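Local coordinates for protein nucleoporin NUP82 (Chaetomium thermophilum, PDB 5CWW) that probably serves as a structural component of the nuclear pore complex and, through its N-terminal beta-propeller domain, assembles with nucleoporins NUP159 and NUP145N, at residues B[389-393]-B[488-494]; B[193-197]-B[252-257]; B[505-510]-B[559-565]; B[218-223]-B[233-237]. Numbering follows the deposited sequence.

Contact 1 (B[389-393]-B[488-494])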
loop_
_atom_site.group_PDB
_atom_site.type_symbol
_atom_site.label_atom_id
_atom_site.label_comp_id
_atom_site.label_asym_id
_atom_site.label_seq_id
_atom_site.Cartn_x
_atom_site.Cartn_y
_atom_site.Cartn_z
ATOM N N LEU B 389 -10.965 4.119 3.216
ATOM C CA LEU B 389 -9.747 3.805 3.965
ATOM C C LEU B 389 -8.667 4.855 3.750
ATOM O O LEU B 389 -8.582 5.471 2.684
ATOM C CB LEU B 389 -9.208 2.427 3.570
ATOM C CG LEU B 389 -10.041 1.216 4.002
ATOM C CD1 LEU B 389 -9.414 -0.058 3.468
ATOM C CD2 LEU B 389 -10.168 1.146 5.516
ATOM N N LYS B 390 -7.841 5.048 4.775
ATOM C CA LYS B 390 -6.759 6.025 4.717
ATOM C C LYS B 390 -5.412 5.426 5.109
ATOM O O LYS B 390 -4.367 5.983 4.781
ATOM C CB LYS B 390 -7.090 7.219 5.617
ATOM C CG LYS B 390 -8.177 8.124 5.046
ATOM C CD LYS B 390 -7.679 8.899 3.824
ATOM C CE LYS B 390 -8.817 9.439 2.973
ATOM N NZ LYS B 390 -9.658 10.412 3.718
ATOM N N ASP B 391 -5.431 4.296 5.807
ATOM C CA ASP B 391 -4.185 3.613 6.132
ATOM C C ASP B 391 -4.399 2.125 6.349
ATOM O O ASP B 391 -5.516 1.669 6.593
ATOM C CB ASP B 391 -3.544 4.221 7.380
ATOM C CG ASP B 391 -2.029 4.076 7.391
ATOM O OD1 ASP B 391 -1.489 3.313 6.563
ATOM O OD2 ASP B 391 -1.375 4.717 8.240
ATOM N N ILE B 392 -3.310 1.374 6.247
ATOM C CA ILE B 392 -3.330 -0.060 6.483
ATOM C C ILE B 392 -2.075 -0.444 7.254
ATOM O O ILE B 392 -0.992 0.084 6.997
ATOM C CB ILE B 392 -3.418 -0.860 5.164
ATOM C CG1 ILE B 392 -3.471 -2.363 5.453
ATOM C CG2 ILE B 392 -2.249 -0.508 4.237
ATOM C CD1 ILE B 392 -3.832 -3.212 4.253
ATOM N N TYR B 393 -2.233 -1.351 8.212
ATOM C CA TYR B 393 -1.127 -1.801 9.046
ATOM C C TYR B 393 -1.274 -3.288 9.321
ATOM O O TYR B 393 -2.272 -3.723 9.893
ATOM C CB TYR B 393 -1.080 -1.014 10.355
ATOM C CG TYR B 393 -0.065 -1.533 11.346
ATOM C CD1 TYR B 393 1.294 -1.344 11.140
ATOM C CD2 TYR B 393 -0.468 -2.204 12.492
ATOM C CE1 TYR B 393 2.225 -1.816 12.046
ATOM C CE2 TYR B 393 0.455 -2.676 13.405
ATOM C CZ TYR B 393 1.800 -2.480 13.177
ATOM O OH TYR B 393 2.718 -2.950 14.083
ATOM N N GLY B 488 -9.862 14.128 6.453
ATOM C CA GLY B 488 -8.790 13.827 7.384
ATOM C C GLY B 488 -7.991 12.607 6.967
ATOM O O GLY B 488 -8.537 11.658 6.399
ATOM N N TRP B 489 -6.693 12.642 7.257
ATOM C CA TRP B 489 -5.788 11.543 6.940
ATOM C C TRP B 489 -5.151 10.988 8.208
ATOM O O TRP B 489 -4.014 11.328 8.537
ATOM C CB TRP B 489 -4.702 12.007 5.967
ATOM C CG TRP B 489 -5.106 11.919 4.532
ATOM C CD1 TRP B 489 -5.833 12.833 3.826
ATOM C CD2 TRP B 489 -4.801 10.858 3.621
ATOM N NE1 TRP B 489 -6.002 12.404 2.532
ATOM C CE2 TRP B 489 -5.378 11.194 2.380
ATOM C CE3 TRP B 489 -4.098 9.654 3.735
ATOM C CZ2 TRP B 489 -5.273 10.370 1.261
ATOM C CZ3 TRP B 489 -3.996 8.838 2.624
ATOM C CH2 TRP B 489 -4.580 9.199 1.402
ATOM N N PRO B 490 -5.887 10.135 8.935
ATOM C CA PRO B 490 -5.298 9.500 10.119
ATOM C C PRO B 490 -4.250 8.463 9.717
ATOM O O PRO B 490 -4.358 7.889 8.633
ATOM C CB PRO B 490 -6.505 8.860 10.810
ATOM C CG PRO B 490 -7.481 8.609 9.708
ATOM C CD PRO B 490 -7.289 9.730 8.724
ATOM N N MET B 491 -3.258 8.231 10.574
ATOM C CA MET B 491 -2.121 7.377 10.230
ATOM C C MET B 491 -1.827 6.328 11.296
ATOM O O MET B 491 -1.965 6.592 12.486
ATOM C CB MET B 491 -0.873 8.232 10.020
ATOM C CG MET B 491 -1.005 9.289 8.940
ATOM S SD MET B 491 0.364 10.463 8.989
ATOM C CE MET B 491 -0.093 11.451 10.409
ATOM N N PHE B 492 -1.411 5.144 10.857
ATOM C CA PHE B 492 -0.890 4.125 11.763
ATOM C C PHE B 492 0.590 4.377 12.051
ATOM O O PHE B 492 1.310 4.918 11.212
ATOM C CB PHE B 492 -1.058 2.723 11.168
ATOM C CG PHE B 492 -2.431 2.133 11.346
ATOM C CD1 PHE B 492 -3.052 2.129 12.584
ATOM C CD2 PHE B 492 -3.094 1.565 10.268
ATOM C CE1 PHE B 492 -4.313 1.575 12.744
ATOM C CE2 PHE B 492 -4.352 1.008 10.422
ATOM C CZ PHE B 492 -4.962 1.013 11.664
ATOM N N SER B 493 1.030 3.983 13.243
ATOM C CA SER B 493 2.449 3.965 13.586
ATOM C C SER B 493 2.745 2.731 14.424
ATOM O O SER B 493 1.968 2.387 15.311
ATOM C CB SER B 493 2.848 5.221 14.358
ATOM O OG SER B 493 2.530 6.394 13.636
ATOM N N GLU B 494 3.869 2.075 14.158
ATOM C CA GLU B 494 4.231 0.877 14.907
ATOM C C GLU B 494 4.812 1.246 16.268
ATOM O O GLU B 494 5.418 2.306 16.430
ATOM C CB GLU B 494 5.227 0.021 14.120
ATOM C CG GLU B 494 5.604 -1.280 14.830
ATOM C CD GLU B 494 6.468 -2.195 13.983
ATOM O OE1 GLU B 494 6.760 -1.843 12.819
ATOM O OE2 GLU B 494 6.856 -3.273 14.488
#
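K390 lies flat over the indole of W489. Its CD sits 3.5 Å from the centroid of the six-membered ring, a CH-pi contact. Its NZ is 4.5 Å from the centroid of the five-membered ring, a cation-pi contact. NZ also donates to G488 O at 3.2 Å and bonds T433 OG1. K390 and D391 together face L431, a classic beta bulge, so both side chains point toward 488-494. D391 OD2 takes the backbone N of F492 at 2.7 Å and forms a salt bridge to R47. D391 OD1 accepts I392 N at 2.7 Å. Further on, Y393 CB meets F492 CD2 at 3.3 Å, and the two rings pack obliquely. Y393 OH bonds P499 O and lies 3.4 Å from E494 CG. These are the inner strands of adjacent propeller blades, nearly parallel (15°) with axes 6.5 Å apart. That is too wide for strand pairing. Side chains fill the gap, and a buried carboxylate, met by R47, takes up the amide of the next blade.

Contact 2 (B[193-197]-B[252-257])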
loop_
_atom_site.group_PDB
_atom_site.type_symbol
_atom_site.label_atom_id
_atom_site.label_comp_id
_atom_site.label_asym_id
_atom_site.label_seq_id
_atom_site.Cartn_x
_atom_site.Cartn_y
_atom_site.Cartn_z
ATOM N N VAL B 193 4.623 3.113 -4.207
ATOM C CA VAL B 193 3.282 2.897 -4.727
ATOM C C VAL B 193 2.621 4.248 -4.965
ATOM O O VAL B 193 2.666 5.132 -4.105
ATOM C CB VAL B 193 2.417 2.053 -3.761
ATOM C CG1 VAL B 193 1.090 1.689 -4.408
ATOM C CG2 VAL B 193 3.158 0.792 -3.339
ATOM N N THR B 194 2.013 4.397 -6.138
ATOM C CA THR B 194 1.340 5.632 -6.518
ATOM C C THR B 194 -0.168 5.489 -6.371
ATOM O O THR B 194 -0.678 4.375 -6.247
ATOM C CB THR B 194 1.675 6.023 -7.971
ATOM O OG1 THR B 194 1.362 4.931 -8.842
ATOM C CG2 THR B 194 3.152 6.358 -8.108
ATOM N N GLU B 195 -0.871 6.620 -6.371
ATOM C CA GLU B 195 -2.332 6.627 -6.317
ATOM C C GLU B 195 -2.963 5.763 -7.402
ATOM O O GLU B 195 -3.962 5.090 -7.156
ATOM C CB GLU B 195 -2.871 8.053 -6.446
ATOM C CG GLU B 195 -2.843 8.855 -5.162
ATOM C CD GLU B 195 -3.574 10.178 -5.291
ATOM O OE1 GLU B 195 -3.647 10.712 -6.419
ATOM O OE2 GLU B 195 -4.083 10.679 -4.265
ATOM N N ASP B 196 -2.377 5.770 -8.596
ATOM C CA ASP B 196 -2.931 5.004 -9.709
ATOM C C ASP B 196 -2.426 3.561 -9.679
ATOM O O ASP B 196 -2.387 2.881 -10.703
ATOM C CB ASP B 196 -2.603 5.678 -11.049
ATOM C CG ASP B 196 -1.114 5.733 -11.342
ATOM O OD1 ASP B 196 -0.303 5.638 -10.399
ATOM O OD2 ASP B 196 -0.756 5.886 -12.529
ATOM N N ALA B 197 -2.043 3.109 -8.486
ATOM C CA ALA B 197 -1.798 1.694 -8.216
ATOM C C ALA B 197 -0.695 1.090 -9.078
ATOM O O ALA B 197 -0.830 -0.030 -9.570
ATOM C CB ALA B 197 -3.093 0.902 -8.395
ATOM N N MET B 252 -9.571 1.887 -7.642
ATOM C CA MET B 252 -8.223 1.408 -7.347
ATOM C C MET B 252 -7.284 2.576 -7.064
ATOM O O MET B 252 -6.087 2.508 -7.343
ATOM C CB MET B 252 -7.688 0.553 -8.499
ATOM C CG MET B 252 -8.417 -0.778 -8.654
ATOM S SD MET B 252 -7.619 -1.925 -9.798
ATOM C CE MET B 252 -6.198 -2.429 -8.824
ATOM N N GLU B 253 -7.837 3.656 -6.519
ATOM C CA GLU B 253 -7.017 4.742 -5.998
ATOM C C GLU B 253 -6.400 4.276 -4.684
ATOM O O GLU B 253 -7.116 4.017 -3.719
ATOM C CB GLU B 253 -7.843 6.011 -5.789
ATOM C CG GLU B 253 -7.024 7.212 -5.335
ATOM C CD GLU B 253 -7.885 8.405 -4.975
ATOM O OE1 GLU B 253 -7.761 9.451 -5.643
ATOM O OE2 GLU B 253 -8.683 8.300 -4.020
ATOM N N VAL B 254 -5.076 4.175 -4.643
ATOM C CA VAL B 254 -4.394 3.643 -3.467
ATOM C C VAL B 254 -4.334 4.671 -2.347
ATOM O O VAL B 254 -3.982 5.829 -2.574
ATOM C CB VAL B 254 -2.958 3.188 -3.803
ATOM C CG1 VAL B 254 -2.276 2.592 -2.570
ATOM C CG2 VAL B 254 -2.975 2.174 -4.939
ATOM N N ALA B 255 -4.689 4.231 -1.141
ATOM C CA ALA B 255 -4.576 5.058 0.055
ATOM C C ALA B 255 -3.237 4.809 0.740
ATOM O O ALA B 255 -2.571 5.746 1.172
ATOM C CB ALA B 255 -5.718 4.772 1.012
ATOM N N ALA B 256 -2.849 3.542 0.841
ATOM C CA ALA B 256 -1.579 3.182 1.457
ATOM C C ALA B 256 -1.228 1.727 1.189
ATOM O O ALA B 256 -2.090 0.918 0.846
ATOM C CB ALA B 256 -1.620 3.441 2.958
ATOM N N ALA B 257 0.048 1.404 1.362
ATOM C CA ALA B 257 0.535 0.044 1.198
ATOM C C ALA B 257 1.587 -0.245 2.257
ATOM O O ALA B 257 2.267 0.666 2.734
ATOM C CB ALA B 257 1.108 -0.159 -0.186
HETATM O O HOH W 1 -4.475 8.557 -2.069
#
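V254 fills the middle of this contact. Its CG1 lies 3.9 Å from V193 CG1, and its CG2 lies 3.7 Å from A197 CB. V193 CG2 adds A257 CB at 3.9 Å. L274 and M276, from the strand next to 254-258, line the same apolar patch. The patch sits between two propeller blades: 193-197 carries the hairpin turn after the second strand of one blade, and 254-257 is the inner strand of the next. The turn is a type I beta turn, closed by A197 N to T194 O at 2.9 Å. T194 OG1 donates to D196 OD1 at a very short 2.4 Å. The backbone bond across the seam is V254 N to E195 O, 2.9 Å and near straight. E253 CA makes a CA-H...O contact with E195 O at 3.3 Å. At the edge, E195 OE2 and E253 OE1 come within 4.1 Å. E253 OE2 bonds T277 OG1. A water donates to E195 OE2 at 3.1 Å and to V254 O at 2.8 Å. The seam is thus apolar inside and pinned by one main-chain bond, and the water and T277 give the two crowded acidic groups donors at its rim.

Contact 3 (B[505-510]-B[559-565])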
loop_
_atom_site.group_PDB
_atom_site.type_symbol
_atom_site.label_atom_id
_atom_site.label_comp_id
_atom_site.label_asym_id
_atom_site.label_seq_id
_atom_site.Cartn_x
_atom_site.Cartn_y
_atom_site.Cartn_z
ATOM N N THR B 505 -2.565 8.402 14.696
ATOM C CA THR B 505 -2.365 9.846 14.766
ATOM C C THR B 505 -3.344 10.561 13.844
ATOM O O THR B 505 -3.561 10.148 12.707
ATOM C CB THR B 505 -0.925 10.244 14.386
ATOM O OG1 THR B 505 0.004 9.568 15.241
ATOM C CG2 THR B 505 -0.727 11.752 14.521
ATOM N N HIS B 506 -3.913 11.648 14.348
ATOM C CA HIS B 506 -4.926 12.416 13.636
ATOM C C HIS B 506 -4.859 13.839 14.183
ATOM O O HIS B 506 -4.442 14.029 15.327
ATOM C CB HIS B 506 -6.311 11.790 13.841
ATOM C CG HIS B 506 -7.398 12.418 13.026
ATOM N ND1 HIS B 506 -8.153 13.476 13.481
ATOM C CD2 HIS B 506 -7.868 12.125 11.790
ATOM C CE1 HIS B 506 -9.035 13.816 12.558
ATOM N NE2 HIS B 506 -8.884 13.011 11.522
ATOM N N PRO B 507 -5.243 14.846 13.380
ATOM C CA PRO B 507 -5.202 16.216 13.910
ATOM C C PRO B 507 -5.980 16.396 15.218
ATOM O O PRO B 507 -5.689 17.317 15.979
ATOM C CB PRO B 507 -5.829 17.038 12.783
ATOM C CG PRO B 507 -5.487 16.280 11.546
ATOM C CD PRO B 507 -5.530 14.828 11.934
ATOM N N ALA B 508 -6.944 15.519 15.474
ATOM C CA ALA B 508 -7.746 15.595 16.689
ATOM C C ALA B 508 -6.967 15.086 17.898
ATOM O O ALA B 508 -7.174 15.552 19.018
ATOM C CB ALA B 508 -9.034 14.806 16.522
ATOM N N GLY B 509 -6.072 14.129 17.670
ATOM C CA GLY B 509 -5.259 13.584 18.745
ATOM C C GLY B 509 -4.580 12.270 18.397
ATOM O O GLY B 509 -4.651 11.803 17.259
ATOM N N ILE B 510 -3.918 11.682 19.391
ATOM C CA ILE B 510 -3.189 10.428 19.221
ATOM C C ILE B 510 -3.780 9.347 20.123
ATOM O O ILE B 510 -4.161 9.620 21.262
ATOM C CB ILE B 510 -1.687 10.598 19.539
ATOM C CG1 ILE B 510 -1.094 11.735 18.700
ATOM C CG2 ILE B 510 -0.935 9.293 19.283
ATOM C CD1 ILE B 510 0.335 12.097 19.057
ATOM N N GLN B 559 -6.578 23.089 14.287
ATOM C CA GLN B 559 -6.715 22.189 13.148
ATOM C C GLN B 559 -5.360 21.723 12.621
ATOM O O GLN B 559 -5.288 21.021 11.612
ATOM C CB GLN B 559 -7.502 22.873 12.029
ATOM C CG GLN B 559 -8.917 23.268 12.427
ATOM C CD GLN B 559 -9.661 23.983 11.316
ATOM O OE1 GLN B 559 -9.054 24.637 10.468
ATOM N NE2 GLN B 559 -10.983 23.864 11.318
ATOM N N SER B 560 -4.292 22.121 13.305
ATOM C CA SER B 560 -2.937 21.755 12.907
ATOM C C SER B 560 -2.767 20.240 12.841
ATOM O O SER B 560 -3.069 19.543 13.806
ATOM C CB SER B 560 -1.918 22.344 13.882
ATOM O OG SER B 560 -0.702 21.620 13.845
ATOM N N PRO B 561 -2.281 19.721 11.702
ATOM C CA PRO B 561 -2.061 18.274 11.635
ATOM C C PRO B 561 -0.867 17.847 12.478
ATOM O O PRO B 561 0.073 18.624 12.649
ATOM C CB PRO B 561 -1.799 18.030 10.149
ATOM C CG PRO B 561 -1.202 19.299 9.670
ATOM C CD PRO B 561 -1.868 20.395 10.458
ATOM N N LEU B 562 -0.913 16.625 12.999
ATOM C CA LEU B 562 0.166 16.105 13.825
ATOM C C LEU B 562 1.053 15.169 13.019
ATOM O O LEU B 562 0.565 14.377 12.210
ATOM C CB LEU B 562 -0.395 15.373 15.048
ATOM C CG LEU B 562 -1.350 16.174 15.936
ATOM C CD1 LEU B 562 -1.843 15.316 17.091
ATOM C CD2 LEU B 562 -0.687 17.443 16.458
ATOM N N ALA B 563 2.358 15.270 13.237
ATOM C CA ALA B 563 3.295 14.318 12.662
ATOM C C ALA B 563 2.974 12.927 13.195
ATOM O O ALA B 563 2.679 12.765 14.380
ATOM C CB ALA B 563 4.723 14.707 12.994
ATOM N N ALA B 564 3.010 11.933 12.312
ATOM C CA ALA B 564 2.733 10.554 12.694
ATOM C C ALA B 564 3.577 10.161 13.897
ATOM O O ALA B 564 4.784 10.403 13.923
ATOM C CB ALA B 564 3.000 9.616 11.532
ATOM N N ALA B 565 2.926 9.566 14.893
ATOM C CA ALA B 565 3.579 9.200 16.143
ATOM C C ALA B 565 4.794 8.316 15.893
ATOM O O ALA B 565 4.743 7.390 15.086
ATOM C CB ALA B 565 2.595 8.496 17.062
#
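L562 tucks its side chain against the tip of the 501-514 beta hairpin. Its CD1 lies 3.4 Å from H506 O, 4.0 Å from I510 CG1 and 4.2 Å from G509 CA. The hairpin belongs to one blade of the beta-propeller, and 559-565 is the irregular link into strand 566-570 of the next. The tip is a type I turn from H506 to G509, with G509 N bonded to H506 O at 2.9 Å. H506 ND1 also accepts A508 N at 3.1 Å. The backbone angles of G509 suit glycine, since a CB would collide with the carbonyl O of A508. P507 packs on the start of the link, with CG 4.0 Å from P561 CA. Q555 NE2 bonds both P507 O and S560 O, so it bridges the two segments. Toward the other end, T505 CG2 meets L562 CB at 3.7 Å, and I510 CG2 meets A565 CB at 4.2 Å. Here the polar bond between the segments is A565 N to T505 OG1, 2.9 Å long.

Contact 4 (B[218-223]-B[233-237])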
loop_
_atom_site.group_PDB
_atom_site.type_symbol
_atom_site.label_atom_id
_atom_site.label_comp_id
_atom_site.label_asym_id
_atom_site.label_seq_id
_atom_site.Cartn_x
_atom_site.Cartn_y
_atom_site.Cartn_z
ATOM N N ALA B 218 8.229 -3.066 -12.302
ATOM C CA ALA B 218 7.145 -2.092 -12.342
ATOM C C ALA B 218 5.855 -2.803 -12.710
ATOM O O ALA B 218 5.754 -3.399 -13.781
ATOM C CB ALA B 218 7.447 -0.982 -13.332
ATOM N N ILE B 219 4.871 -2.731 -11.818
ATOM C CA ILE B 219 3.620 -3.460 -11.985
ATOM C C ILE B 219 2.431 -2.510 -11.966
ATOM O O ILE B 219 2.218 -1.793 -10.989
ATOM C CB ILE B 219 3.423 -4.514 -10.872
ATOM C CG1 ILE B 219 4.636 -5.444 -10.789
ATOM C CG2 ILE B 219 2.149 -5.323 -11.122
ATOM C CD1 ILE B 219 4.669 -6.290 -9.531
ATOM N N ASP B 220 1.650 -2.523 -13.040
ATOM C CA ASP B 220 0.385 -1.803 -13.073
ATOM C C ASP B 220 -0.719 -2.727 -12.573
ATOM O O ASP B 220 -1.182 -3.607 -13.301
ATOM C CB ASP B 220 0.081 -1.310 -14.489
ATOM C CG ASP B 220 -1.089 -0.341 -14.538
ATOM O OD1 ASP B 220 -1.855 -0.261 -13.552
ATOM O OD2 ASP B 220 -1.245 0.339 -15.574
ATOM N N LEU B 221 -1.133 -2.525 -11.326
ATOM C CA LEU B 221 -2.159 -3.363 -10.709
ATOM C C LEU B 221 -3.482 -3.334 -11.476
ATOM O O LEU B 221 -4.251 -4.294 -11.425
ATOM C CB LEU B 221 -2.391 -2.933 -9.259
ATOM C CG LEU B 221 -1.156 -2.973 -8.352
ATOM C CD1 LEU B 221 -1.519 -2.576 -6.929
ATOM C CD2 LEU B 221 -0.495 -4.338 -8.369
ATOM N N LYS B 222 -3.741 -2.240 -12.185
ATOM C CA LYS B 222 -4.984 -2.099 -12.937
ATOM C C LYS B 222 -5.011 -3.051 -14.134
ATOM O O LYS B 222 -6.071 -3.546 -14.514
ATOM C CB LYS B 222 -5.168 -0.653 -13.395
ATOM C CG LYS B 222 -5.178 0.352 -12.249
ATOM C CD LYS B 222 -5.526 1.757 -12.723
ATOM C CE LYS B 222 -4.553 2.258 -13.789
ATOM N NZ LYS B 222 -3.137 2.198 -13.320
ATOM N N LYS B 223 -3.846 -3.300 -14.725
ATOM C CA LYS B 223 -3.731 -4.289 -15.790
ATOM C C LYS B 223 -3.807 -5.689 -15.195
ATOM O O LYS B 223 -4.531 -6.552 -15.690
ATOM C CB LYS B 223 -2.419 -4.123 -16.565
ATOM C CG LYS B 223 -2.219 -2.760 -17.218
ATOM C CD LYS B 223 -1.000 -2.775 -18.136
ATOM C CE LYS B 223 -0.732 -1.414 -18.771
ATOM N NZ LYS B 223 -0.027 -0.476 -17.849
ATOM N N ASP B 233 0.978 -8.625 -20.191
ATOM C CA ASP B 233 1.753 -7.430 -19.892
ATOM C C ASP B 233 1.225 -6.718 -18.649
ATOM O O ASP B 233 0.070 -6.292 -18.612
ATOM C CB ASP B 233 1.739 -6.483 -21.092
ATOM C CG ASP B 233 2.133 -5.071 -20.725
ATOM O OD1 ASP B 233 3.293 -4.867 -20.303
ATOM O OD2 ASP B 233 1.283 -4.166 -20.865
ATOM N N PHE B 234 2.080 -6.596 -17.636
ATOM C CA PHE B 234 1.732 -5.899 -16.401
ATOM C C PHE B 234 2.640 -4.699 -16.180
ATOM O O PHE B 234 2.560 -4.034 -15.146
ATOM C CB PHE B 234 1.830 -6.843 -15.202
ATOM C CG PHE B 234 1.178 -8.172 -15.426
ATOM C CD1 PHE B 234 -0.157 -8.251 -15.786
ATOM C CD2 PHE B 234 1.897 -9.343 -15.278
ATOM C CE1 PHE B 234 -0.760 -9.474 -15.995
ATOM C CE2 PHE B 234 1.301 -10.571 -15.485
ATOM C CZ PHE B 234 -0.031 -10.637 -15.844
ATOM N N GLY B 235 3.499 -4.428 -17.158
ATOM C CA GLY B 235 4.501 -3.386 -17.037
ATOM C C GLY B 235 3.943 -1.998 -17.274
ATOM O O GLY B 235 2.737 -1.816 -17.452
ATOM N N VAL B 236 4.836 -1.014 -17.275
ATOM C CA VAL B 236 4.462 0.376 -17.481
ATOM C C VAL B 236 5.283 0.964 -18.620
ATOM O O VAL B 236 6.477 0.689 -18.749
ATOM C CB VAL B 236 4.674 1.217 -16.206
ATOM C CG1 VAL B 236 4.230 2.655 -16.432
ATOM C CG2 VAL B 236 3.915 0.609 -15.037
ATOM N N SER B 237 4.630 1.774 -19.443
ATOM C CA SER B 237 5.284 2.414 -20.570
ATOM C C SER B 237 5.764 3.806 -20.201
ATOM O O SER B 237 5.016 4.602 -19.634
ATOM C CB SER B 237 4.337 2.497 -21.763
ATOM O OG SER B 237 4.927 3.256 -22.804
#
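A218 opens the segment, on the short outermost strand 217-220 of its propeller blade. Its O receives a CA-H...O contact from G235 CA at 3.5 Å, and its CB lies 4.2 Å from V236 CG2. I219 CB points away, but its CA approaches F234 O at 3.4 Å and its CG2 reaches F234 CB at 4.4 Å. I219 and F234 both also pack on V366 and L224. D220 N then donates to F234 O at 2.7 Å, almost straight. D220 is the N-cap of helix 221-225, and its OD1 accepts K222 N at 3.1 Å. L221 points away from the loop and packs on V199 and M252. K222 NZ forms a salt bridge to D220 OD1 at 2.8 Å and also bonds D196 O. K223 NZ forms a second salt bridge, to D220 OD2 at 2.7 Å, and donates to G235 O at 3.1 Å. Its CD lies 3.7 Å from D233 O. The returning loop bends in an Asx turn, with G235 N on D233 OD1 at 3.2 Å. One aspartate therefore caps the helix and pairs with two lysines, one at each carboxylate oxygen, while K223 carries that network over to the main chain of the loop.

In the fold
The four contacts follow the blades of the seven-bladed propeller. Contact 2 joins the third blade to the fourth, contact 1 the fifth to the sixth, and contact 3 the sixth to the seventh. Contact 4 lies at the outer edge of the third blade, where the loop 233-237 meets strand 217-220 and the start of helix 221-225. Contacts 1 and 3 share a sheet, their centres 11 Å apart, with M491 N 2.9 Å from T505 O. Contacts 1 and 2 lie 13 Å apart between centres and touch through L389 O and A255 CB at 3.4 Å. Contact 4 is nested in the loop closed by contact 2. D196 O and K222 NZ, 2.8 Å apart, link them. M252 of contact 2 also packs on a basic side chain of NUP145N.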